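Local atomic coordinates of group 1 truncated hemoglobin (Tetrahymena pyriformis, PDB entry 3AQ9), a protein that probably binds oxygen through a single heme group, as a monomeric 2/2-fold globin linked to nitric oxide detoxification. Residues K48-T51 against D52-M56. The protein carries 1 engineered substitution. Residues are numbered along the deposited sequence; the frame is centred on the assembly and turned at random.
Sequences KQET and DFLTM. Engineered in segment 48-51: E50 (natural residue Gln). With HEM (protoporphyrin IX containing Fe), chain C.
K48 sends CG anti to the backbone N (chi1 -171°) and bends at chi2 and chi4, while D52, one turn on, holds CG beside its backbone N (chi1 -72°); the two ends thus meet in an i to i+4 salt bridge on helix 43-57, part of the 2/2 globin fold. K48 NZ lies 2.6 Å from D52 OD1, on the syn lone pair. A long, flexible lysine and a short aspartate suit this span at the helix surface. Water 1 sits 2.7 Å from D52 OD1 and within hydrogen-bonding distance of Q49 OE1, so the carboxylate is held from two directions. Were D52 replaced by an alanine, the ammonium of K48 would probably lose its counter-charge and this water one acceptor.

Another face of the helix lies against the heme. The apolar ring of F53 packs against a heme vinyl group, with CE2 3.7 Å from HEM CAC and with HEM CBC at the ring edge, in plane; L54 CD2 approaches HEM CBC. The engineered E50 points OE1 at water 2, which donates to it at 3.1 Å and is bound to the heme iron; Q46 NE2 also hydrogen-bonds to this oxygen.

A threonine hydroxyl is short enough to fold back onto the carbonyl one turn earlier, as T51 OG1 does to T47 O. T51 O receives T55 N and, from the opposite face of its plane, T55 OG1 at 2.7 Å.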
loop_
_atom_site.group_PDB
_atom_site.type_symbol
_atom_site.label_atom_id
_atom_site.label_comp_id
_atom_site.label_asym_id
_atom_site.label_seq_id
_atom_site.Cartn_x
_atom_site.Cartn_y
_atom_site.Cartn_z
ATOM N N LYS A 48 4.572 -9.233 3.539
ATOM C CA LYS A 48 4.316 -10.220 2.512
ATOM C C LYS A 48 2.884 -10.114 1.936
ATOM O O LYS A 48 2.670 -10.082 0.686
ATOM C CB LYS A 48 4.409 -11.596 3.109
ATOM C CG LYS A 48 4.368 -12.701 2.006
ATOM C CD LYS A 48 3.012 -13.454 2.102
ATOM C CE LYS A 48 3.301 -14.882 1.502
ATOM N NZ LYS A 48 2.935 -14.757 0.031
ATOM N N GLN A 49 1.882 -9.991 2.803
ATOM C CA GLN A 49 0.513 -9.852 2.290
ATOM C C GLN A 49 0.355 -8.628 1.443
ATOM O O GLN A 49 -0.326 -8.596 0.402
ATOM C CB GLN A 49 -0.474 -9.729 3.507
ATOM C CG GLN A 49 -0.561 -11.027 4.268
ATOM C CD GLN A 49 -1.048 -12.163 3.320
ATOM O OE1 GLN A 49 -2.133 -12.097 2.799
ATOM N NE2 GLN A 49 -0.302 -13.123 3.140
ATOM N N GLU A 50 0.852 -7.504 1.936
ATOM C CA GLU A 50 0.698 -6.252 1.197
ATOM C C GLU A 50 1.492 -6.221 -0.109
ATOM O O GLU A 50 1.034 -5.673 -1.133
ATOM C CB GLU A 50 1.090 -5.108 2.159
ATOM C CG GLU A 50 0.794 -3.775 1.627
ATOM C CD GLU A 50 0.221 -2.854 2.767
ATOM O OE1 GLU A 50 0.424 -3.115 4.058
ATOM O OE2 GLU A 50 -0.052 -1.761 2.348
ATOM N N THR A 51 2.661 -6.819 -0.101
ATOM C CA THR A 51 3.389 -6.977 -1.400
ATOM C C THR A 51 2.488 -7.830 -2.344
ATOM O O THR A 51 2.300 -7.456 -3.520
ATOM C CB THR A 51 4.709 -7.683 -1.226
ATOM O OG1 THR A 51 5.556 -6.903 -0.324
ATOM C CG2 THR A 51 5.463 -7.831 -2.594
ATOM N N ASP A 52 1.927 -8.930 -1.844
ATOM C CA ASP A 52 1.063 -9.733 -2.789
ATOM C C ASP A 52 -0.138 -8.886 -3.221
ATOM O O ASP A 52 -0.580 -8.991 -4.374
ATOM C CB ASP A 52 0.478 -10.958 -2.060
ATOM C CG ASP A 52 1.539 -12.044 -1.774
ATOM O OD1 ASP A 52 1.259 -12.967 -0.964
ATOM O OD2 ASP A 52 2.632 -12.060 -2.397
ATOM N N PHE A 53 -0.718 -8.140 -2.302
ATOM C CA PHE A 53 -1.934 -7.377 -2.641
ATOM C C PHE A 53 -1.652 -6.269 -3.681
ATOM O O PHE A 53 -2.321 -6.165 -4.710
ATOM C CB PHE A 53 -2.532 -6.687 -1.389
ATOM C CG PHE A 53 -3.867 -6.087 -1.677
ATOM C CD1 PHE A 53 -4.924 -6.929 -1.931
ATOM C CD2 PHE A 53 -4.069 -4.675 -1.606
ATOM C CE1 PHE A 53 -6.251 -6.403 -2.167
ATOM C CE2 PHE A 53 -5.339 -4.151 -1.861
ATOM C CZ PHE A 53 -6.457 -5.007 -2.129
ATOM N N LEU A 54 -0.618 -5.452 -3.438
ATOM C CA LEU A 54 -0.310 -4.403 -4.389
ATOM C C LEU A 54 0.199 -4.976 -5.698
ATOM O O LEU A 54 -0.079 -4.391 -6.745
ATOM C CB LEU A 54 0.709 -3.387 -3.826
ATOM C CG LEU A 54 0.174 -2.638 -2.589
ATOM C CD1 LEU A 54 1.456 -1.758 -2.056
ATOM C CD2 LEU A 54 -1.073 -1.783 -2.898
ATOM N N THR A 55 0.928 -6.095 -5.693
ATOM C CA THR A 55 1.373 -6.709 -6.954
ATOM C C THR A 55 0.151 -7.069 -7.749
ATOM O O THR A 55 0.102 -6.853 -8.937
ATOM C CB THR A 55 2.156 -7.965 -6.628
ATOM O OG1 THR A 55 3.400 -7.496 -5.945
ATOM C CG2 THR A 55 2.618 -8.711 -7.884
ATOM N N MET A 56 -0.804 -7.712 -7.057
ATOM C CA MET A 56 -2.051 -8.106 -7.812
ATOM C C MET A 56 -2.770 -6.824 -8.303
ATOM O O MET A 56 -3.196 -6.719 -9.480
ATOM C CB MET A 56 -2.954 -8.856 -6.797
ATOM C CG MET A 56 -4.368 -9.273 -7.449
ATOM S SD MET A 56 -5.537 -7.880 -7.218
ATOM C CE MET A 56 -5.714 -7.931 -5.373
HETATM C CHA HEM C . -4.162 -5.184 7.061
HETATM C CHB HEM C . -3.681 -0.611 8.787
HETATM C CHC HEM C . -4.799 1.138 4.436
HETATM C CHD HEM C . -3.782 -3.289 2.583
HETATM C C1A HEM C . -3.943 -4.097 7.890
HETATM C C2A HEM C . -3.680 -4.154 9.337
HETATM C C3A HEM C . -3.515 -2.923 9.772
HETATM C C4A HEM C . -3.720 -1.998 8.680
HETATM C CMA HEM C . -3.188 -2.385 11.175
HETATM C CAA HEM C . -3.456 -5.510 10.118
HETATM C CBA HEM C . -4.217 -5.982 11.376
HETATM C CGA HEM C . -3.146 -7.158 11.812
HETATM O O1A HEM C . -3.166 -8.264 11.159
HETATM O O2A HEM C . -2.052 -6.901 12.446
HETATM C C1B HEM C . -4.044 0.244 7.708
HETATM C C2B HEM C . -4.261 1.664 7.932
HETATM C C3B HEM C . -4.671 2.129 6.741
HETATM C C4B HEM C . -4.610 1.009 5.837
HETATM C CMB HEM C . -4.129 2.460 9.229
HETATM C CAB HEM C . -5.087 3.580 6.467
HETATM C CBB HEM C . -6.205 3.660 5.761
HETATM C C1C HEM C . -4.540 0.088 3.539
HETATM C C2C HEM C . -4.464 0.235 2.105
HETATM C C3C HEM C . -4.158 -0.994 1.643
HETATM C C4C HEM C . -4.035 -1.916 2.732
HETATM C CMC HEM C . -4.656 1.609 1.340
HETATM C CAC HEM C . -3.882 -1.461 0.165
HETATM C CBC HEM C . -4.243 -0.702 -0.869
HETATM C C1D HEM C . -3.826 -4.179 3.664
HETATM C C2D HEM C . -3.612 -5.590 3.481
HETATM C C3D HEM C . -3.750 -6.138 4.813
HETATM C C4D HEM C . -4.025 -5.017 5.652
HETATM C CMD HEM C . -3.336 -6.415 2.216
HETATM C CAD HEM C . -3.598 -7.584 5.199
HETATM C CBD HEM C . -4.826 -8.382 5.084
HETATM C CGD HEM C . -4.478 -9.860 5.375
HETATM O O1D HEM C . -5.258 -10.738 5.019
HETATM O O2D HEM C . -3.531 -10.107 6.237
HETATM N NA HEM C . -3.962 -2.749 7.565
HETATM N NB HEM C . -4.266 -0.270 6.416
HETATM N NC HEM C . -4.295 -1.205 3.898
HETATM N ND HEM C . -4.027 -3.771 5.010
HETATM FE FE HEM C . -4.169 -2.000 5.740
HETATM O O HOH W 1 -1.276 -13.408 -0.004
HETATM O O HOH W 2 -1.986 -1.781 5.537
#